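Sulfur oxygenase/reductase (PDB 6QPA) probably acts as a sulfur oxygenase/reductase, an iron-binding enzyme of the sulfur cycle assembled from 24 copies of the chain. Local coordinates at residues H93-F96 / K97-F100; P136-L139 / G140-A144. All coordinates share one frame; numbering follows the deposited sequence.

Contact 1: residues H93-F96 / K97-F100; sequences HDNF and KEIF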
ATOM      1  N   HIS A  93      31.375 -18.976  54.621  1.00 32.26           N
ATOM      2  CA  HIS A  93      30.813 -18.800  55.950  1.00 34.84           C
ATOM      3  C   HIS A  93      30.807 -17.333  56.352  1.00 34.81           C
ATOM      4  O   HIS A  93      29.785 -16.807  56.802  1.00 36.75           O
ATOM      5  CB  HIS A  93      31.595 -19.636  56.967  1.00 34.59           C
ATOM      6  CG  HIS A  93      31.238 -19.312  58.381  1.00 44.82           C
ATOM      7  ND1 HIS A  93      30.194 -19.922  59.047  1.00 44.79           N
ATOM      8  CD2 HIS A  93      31.763 -18.412  59.244  1.00 42.11           C
ATOM      9  CE1 HIS A  93      30.102 -19.418  60.261  1.00 38.95           C
ATOM     10  NE2 HIS A  93      31.037 -18.498  60.404  1.00 43.46           N
ATOM     11  N   ASP A  94      31.949 -16.658  56.200  1.00 33.81           N
ATOM     12  CA  ASP A  94      32.078 -15.284  56.660  1.00 36.97           C
ATOM     13  C   ASP A  94      31.198 -14.321  55.874  1.00 42.59           C
ATOM     14  O   ASP A  94      30.855 -13.256  56.391  1.00 47.38           O
ATOM     15  CB  ASP A  94      33.543 -14.833  56.587  1.00 38.83           C
ATOM     16  CG  ASP A  94      34.452 -15.563  57.590  1.00 43.17           C
ATOM     17  OD1 ASP A  94      33.955 -16.293  58.470  1.00 44.73           O
ATOM     18  OD2 ASP A  94      35.686 -15.390  57.496  1.00 49.22           O
ATOM     19  N   ASN A  95      30.835 -14.652  54.641  1.00 36.25           N
ATOM     20  CA  ASN A  95      30.043 -13.755  53.817  1.00 38.18           C
ATOM     21  C   ASN A  95      28.708 -14.394  53.461  1.00 33.31           C
ATOM     22  O   ASN A  95      28.113 -14.090  52.420  1.00 36.48           O
ATOM     23  CB  ASN A  95      30.826 -13.371  52.565  1.00 42.22           C
ATOM     24  CG  ASN A  95      32.172 -12.738  52.893  1.00 48.21           C
ATOM     25  OD1 ASN A  95      33.213 -13.365  52.723  1.00 52.38           O
ATOM     26  ND2 ASN A  95      32.155 -11.500  53.370  1.00 45.53           N
ATOM     27  N   PHE A  96      28.225 -15.286  54.325  1.00 33.12           N
ATOM     28  CA  PHE A  96      27.086 -16.117  53.951  1.00 36.06           C
ATOM     29  C   PHE A  96      25.845 -15.273  53.658  1.00 33.77           C
ATOM     30  O   PHE A  96      25.132 -15.521  52.677  1.00 33.87           O
ATOM     31  CB  PHE A  96      26.803 -17.151  55.039  1.00 33.51           C
ATOM     32  CG  PHE A  96      25.713 -18.117  54.661  1.00 38.15           C
ATOM     33  CD1 PHE A  96      25.935 -19.088  53.701  1.00 36.19           C
ATOM     34  CD2 PHE A  96      24.452 -18.016  55.226  1.00 39.03           C
ATOM     35  CE1 PHE A  96      24.931 -19.967  53.332  1.00 39.63           C
ATOM     36  CE2 PHE A  96      23.441 -18.886  54.863  1.00 38.14           C
ATOM     37  CZ  PHE A  96      23.681 -19.864  53.916  1.00 36.94           C
ATOM     38  N   LYS A  97      25.552 -14.291  54.516  1.00 33.59           N
ATOM     39  CA  LYS A  97      24.367 -13.460  54.307  1.00 39.00           C
ATOM     40  C   LYS A  97      24.424 -12.725  52.978  1.00 38.54           C
ATOM     41  O   LYS A  97      23.413 -12.642  52.267  1.00 35.78           O
ATOM     42  CB  LYS A  97      24.189 -12.449  55.445  1.00 35.49           C
ATOM     43  CG  LYS A  97      23.750 -13.030  56.786  1.00 55.64           C
ATOM     44  CD  LYS A  97      24.236 -12.147  57.944  1.00 57.51           C
ATOM     45  CE  LYS A  97      24.420 -10.695  57.479  1.00 63.99           C
ATOM     46  NZ  LYS A  97      25.567 -10.000  58.142  1.00 70.47           N
ATOM     47  N   GLU A  98      25.585 -12.144  52.647  1.00 38.72           N
ATOM     48  CA  GLU A  98      25.670 -11.328  51.437  1.00 43.66           C
ATOM     49  C   GLU A  98      25.681 -12.196  50.186  1.00 36.38           C
ATOM     50  O   GLU A  98      25.014 -11.873  49.194  1.00 34.45           O
ATOM     51  CB  GLU A  98      26.885 -10.389  51.475  1.00 50.58           C
ATOM     52  CG  GLU A  98      28.075 -10.830  52.284  1.00 58.94           C
ATOM     53  CD  GLU A  98      27.889 -10.640  53.784  1.00 52.18           C
ATOM     54  OE1 GLU A  98      27.682  -9.500  54.240  1.00 53.66           O
ATOM     55  OE2 GLU A  98      27.933 -11.647  54.505  1.00 47.17           O
ATOM     56  N   ILE A  99      26.395 -13.321  50.220  1.00 39.23           N
ATOM     57  CA  ILE A  99      26.347 -14.228  49.081  1.00 38.19           C
ATOM     58  C   ILE A  99      24.929 -14.720  48.874  1.00 32.48           C
ATOM     59  O   ILE A  99      24.432 -14.771  47.744  1.00 34.22           O
ATOM     60  CB  ILE A  99      27.320 -15.394  49.281  1.00 35.11           C
ATOM     61  CG1 ILE A  99      28.759 -14.903  49.128  1.00 41.37           C
ATOM     62  CG2 ILE A  99      27.018 -16.486  48.282  1.00 32.00           C
ATOM     63  CD1 ILE A  99      29.772 -15.913  49.545  1.00 47.53           C
ATOM     64  N   PHE A 100      24.228 -15.018  49.965  1.00 36.70           N
ATOM     65  CA  PHE A 100      22.841 -15.433  49.825  1.00 32.27           C
ATOM     66  C   PHE A 100      22.011 -14.332  49.175  1.00 34.22           C
ATOM     67  O   PHE A 100      21.166 -14.608  48.318  1.00 36.92           O
ATOM     68  CB  PHE A 100      22.248 -15.829  51.184  1.00 33.94           C
ATOM     69  CG  PHE A 100      20.835 -16.295  51.079  1.00 41.01           C
ATOM     70  CD1 PHE A 100      20.562 -17.606  50.696  1.00 37.81           C
ATOM     71  CD2 PHE A 100      19.775 -15.422  51.312  1.00 40.40           C
ATOM     72  CE1 PHE A 100      19.263 -18.048  50.559  1.00 35.21           C
ATOM     73  CE2 PHE A 100      18.467 -15.857  51.176  1.00 42.99           C
ATOM     74  CZ  PHE A 100      18.211 -17.173  50.803  1.00 40.07           C
TER
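Glu98 folds its side chain back over the backbone of Asn95, three residues earlier, at the start of helix 96-101. Followed outward, its CB stands 4.0 Å from Asn95 O, and CG moves in to 3.3 Å from Asn95 O while also lying against Asn95 CB. CD then passes near Asn95 CA, and OE2 ends 3.0 Å from Asn95 C. The first torsion (chi1 28°) lies well away from staggered, and with the bend at chi2 it brings the carboxylate back over Asn95. Asn95 O is itself the acceptor of a helix bond: Ile99 N donates to it at 2.9 Å in a nearly straight bond (N-H...O 174°). Next to it, Phe100 N donates to Phe96 O at 2.9 Å. Ile99 also packs on the Asn95 carbonyl, its CG1 being 3.5 Å from Asn95 O and its CD1 near Asn95 CB. Beyond, Ile99 touches Met91 and the iron ligand His92 of helix 85-94, its side chain about 7 Å from the iron at the nearest atoms. With an alanine here in place of Glu98, the arm over Asn95 is removed, and the Asn95 backbone would probably lose its cover on that side, as would Ser222 of the second subunit its packing partner. Asn95 leaves helical geometry between the two helices and its side chain makes no capping bond, while Glu98 is the third residue of the new helix. Its carboxylate therefore sits near the amino end of that helix, where the helix dipole would be expected to favour a negative charge.

Contact 2: residues P136-L139 / G140-A144; sequences PQVL and GDSFA
The Phe143 ring takes Leu139 O on one face, 3.6 Å above the plane and displaced toward the rim, and at its far end CZ meets Leu139 CD1 at 4.0 Å. The two side chains lie side by side and point the same way. In Phe143, CG is anti to the carbonyl carbon (chi1 -72°), which swings the ring back over the preceding turn. Two further flat groups, the Gln137 amide and the Asp141 carboxylate, have planes 22° apart, but they do not bond to each other: Asp141 OD2 rests 3.5 Å from the aliphatic Gln137 CG. Their polar ends turn to another chain: Gln137 NE2 is hydrogen-bonded to Val149 O of the third subunit, and Asp141 OD2 forms a salt bridge with Arg148 NH2 of that subunit. Within the helix, Val138 O is gripped twice by one residue, from Ser142 N and from Ser142 OG, each at 2.9 Å and arriving from opposite faces of the carbonyl plane; the second bond satisfies a buried hydroxyl. Asp141 N, 2.8 Å from Gln137 O, and Phe143 N, 3.0 Å from Leu139 O, continue the i to i+4 pattern. Leu139 and Phe143 each meet their own counterparts in both the third and the fourth subunit, geometry consistent with a rotation axis of the 24-chain shell and resembling the phenylalanine-lined fourfold channels of related sulfur oxygenase reductases. The helix itself is the connecting element of a small beta-alpha-beta unit between parallel strands 129-130 and 153-154.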
ATOM      1  N   PRO A 136      54.696  -7.728  22.613  1.00 33.36           N
ATOM      2  CA  PRO A 136      56.123  -7.396  22.417  1.00 31.98           C
ATOM      3  C   PRO A 136      56.913  -7.383  23.712  1.00 27.40           C
ATOM      4  O   PRO A 136      58.050  -7.866  23.738  1.00 33.02           O
ATOM      5  CB  PRO A 136      56.089  -6.022  21.722  1.00 28.83           C
ATOM      6  CG  PRO A 136      54.763  -6.023  20.990  1.00 30.24           C
ATOM      7  CD  PRO A 136      53.816  -6.732  21.964  1.00 32.35           C
ATOM      8  N   GLN A 137      56.348  -6.868  24.803  1.00 32.45           N
ATOM      9  CA  GLN A 137      57.103  -6.855  26.053  1.00 36.52           C
ATOM     10  C   GLN A 137      57.287  -8.264  26.622  1.00 42.13           C
ATOM     11  O   GLN A 137      58.351  -8.585  27.184  1.00 38.07           O
ATOM     12  CB  GLN A 137      56.420  -5.949  27.065  1.00 24.93           C
ATOM     13  CG  GLN A 137      56.990  -6.105  28.440  1.00 34.99           C
ATOM     14  CD  GLN A 137      56.552  -5.001  29.370  1.00 36.49           C
ATOM     15  OE1 GLN A 137      55.757  -5.225  30.272  1.00 42.09           O
ATOM     16  NE2 GLN A 137      57.105  -3.809  29.179  1.00 30.26           N
ATOM     17  N   VAL A 138      56.262  -9.112  26.513  1.00 35.94           N
ATOM     18  CA  VAL A 138      56.406 -10.503  26.945  1.00 40.34           C
ATOM     19  C   VAL A 138      57.508 -11.187  26.148  1.00 39.48           C
ATOM     20  O   VAL A 138      58.355 -11.900  26.702  1.00 39.33           O
ATOM     21  CB  VAL A 138      55.061 -11.249  26.813  1.00 39.02           C
ATOM     22  CG1 VAL A 138      55.271 -12.777  26.922  1.00 39.55           C
ATOM     23  CG2 VAL A 138      54.093 -10.779  27.884  1.00 31.65           C
ATOM     24  N   LEU A 139      57.545 -10.934  24.844  1.00 38.44           N
ATOM     25  CA  LEU A 139      58.600 -11.488  24.008  1.00 40.01           C
ATOM     26  C   LEU A 139      59.971 -10.989  24.458  1.00 44.66           C
ATOM     27  O   LEU A 139      60.900 -11.780  24.679  1.00 39.64           O
ATOM     28  CB  LEU A 139      58.325 -11.114  22.554  1.00 44.58           C
ATOM     29  CG  LEU A 139      59.081 -11.764  21.408  1.00 45.82           C
ATOM     30  CD1 LEU A 139      58.816 -13.221  21.397  1.00 45.59           C
ATOM     31  CD2 LEU A 139      58.557 -11.167  20.141  1.00 54.66           C
ATOM     32  N   GLY A 140      60.109  -9.671  24.616  1.00 37.22           N
ATOM     33  CA  GLY A 140      61.387  -9.122  25.043  1.00 33.87           C
ATOM     34  C   GLY A 140      61.819  -9.637  26.403  1.00 44.90           C
ATOM     35  O   GLY A 140      62.995  -9.957  26.612  1.00 40.57           O
ATOM     36  N   ASP A 141      60.879  -9.728  27.350  1.00 40.77           N
ATOM     37  CA  ASP A 141      61.231 -10.221  28.677  1.00 43.95           C
ATOM     38  C   ASP A 141      61.649 -11.682  28.616  1.00 50.24           C
ATOM     39  O   ASP A 141      62.591 -12.095  29.304  1.00 47.66           O
ATOM     40  CB  ASP A 141      60.048 -10.056  29.628  1.00 47.16           C
ATOM     41  CG  ASP A 141      59.733  -8.598  29.928  1.00 49.11           C
ATOM     42  OD1 ASP A 141      60.495  -7.698  29.497  1.00 48.09           O
ATOM     43  OD2 ASP A 141      58.682  -8.358  30.560  1.00 48.27           O
ATOM     44  N   SER A 142      60.976 -12.470  27.776  1.00 51.31           N
ATOM     45  CA  SER A 142      61.329 -13.877  27.633  1.00 46.73           C
ATOM     46  C   SER A 142      62.745 -14.030  27.099  1.00 50.11           C
ATOM     47  O   SER A 142      63.514 -14.855  27.603  1.00 48.17           O
ATOM     48  CB  SER A 142      60.324 -14.582  26.723  1.00 39.68           C
ATOM     49  OG  SER A 142      59.058 -14.679  27.355  1.00 44.37           O
ATOM     50  N   PHE A 143      63.120 -13.235  26.095  1.00 45.15           N
ATOM     51  CA  PHE A 143      64.487 -13.328  25.593  1.00 53.90           C
ATOM     52  C   PHE A 143      65.494 -12.930  26.662  1.00 55.15           C
ATOM     53  O   PHE A 143      66.484 -13.635  26.887  1.00 59.93           O
ATOM     54  CB  PHE A 143      64.666 -12.462  24.349  1.00 61.50           C
ATOM     55  CG  PHE A 143      63.977 -13.009  23.145  1.00 77.77           C
ATOM     56  CD1 PHE A 143      63.504 -14.310  23.142  1.00 88.74           C
ATOM     57  CD2 PHE A 143      63.816 -12.244  22.012  1.00 80.35           C
ATOM     58  CE1 PHE A 143      62.864 -14.830  22.035  1.00 91.97           C
ATOM     59  CE2 PHE A 143      63.177 -12.758  20.900  1.00 85.04           C
ATOM     60  CZ  PHE A 143      62.700 -14.053  20.914  1.00 88.23           C
ATOM     61  N   ALA A 144      65.221 -11.834  27.374  1.00 48.10           N
ATOM     62  CA  ALA A 144      66.132 -11.361  28.409  1.00 50.51           C
ATOM     63  C   ALA A 144      66.374 -12.430  29.475  1.00 59.63           C
ATOM     64  O   ALA A 144      67.522 -12.701  29.847  1.00 64.27           O
ATOM     65  CB  ALA A 144      65.574 -10.081  29.035  1.00 52.03           C
TER

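Both contacts are local and neither closes a loop, since in each the two segments adjoin directly. From the N terminus, contact 1 comes first, where helix 85-94, which carries two iron-binding histidines, gives way to helix 96-101. Strand 110-125 follows, with the third iron ligand Glu116, and then strand 129-130 leads into helix 135-144, which holds contact 2. The contacts are thus in series, neither nested nor crossed. Their centres are 43 Å apart and their nearest atoms about 33 Å, so they do not touch. Contact 1 joins two helices beside the iron site; contact 2 lies within one helix, away from that site, at subunit interfaces.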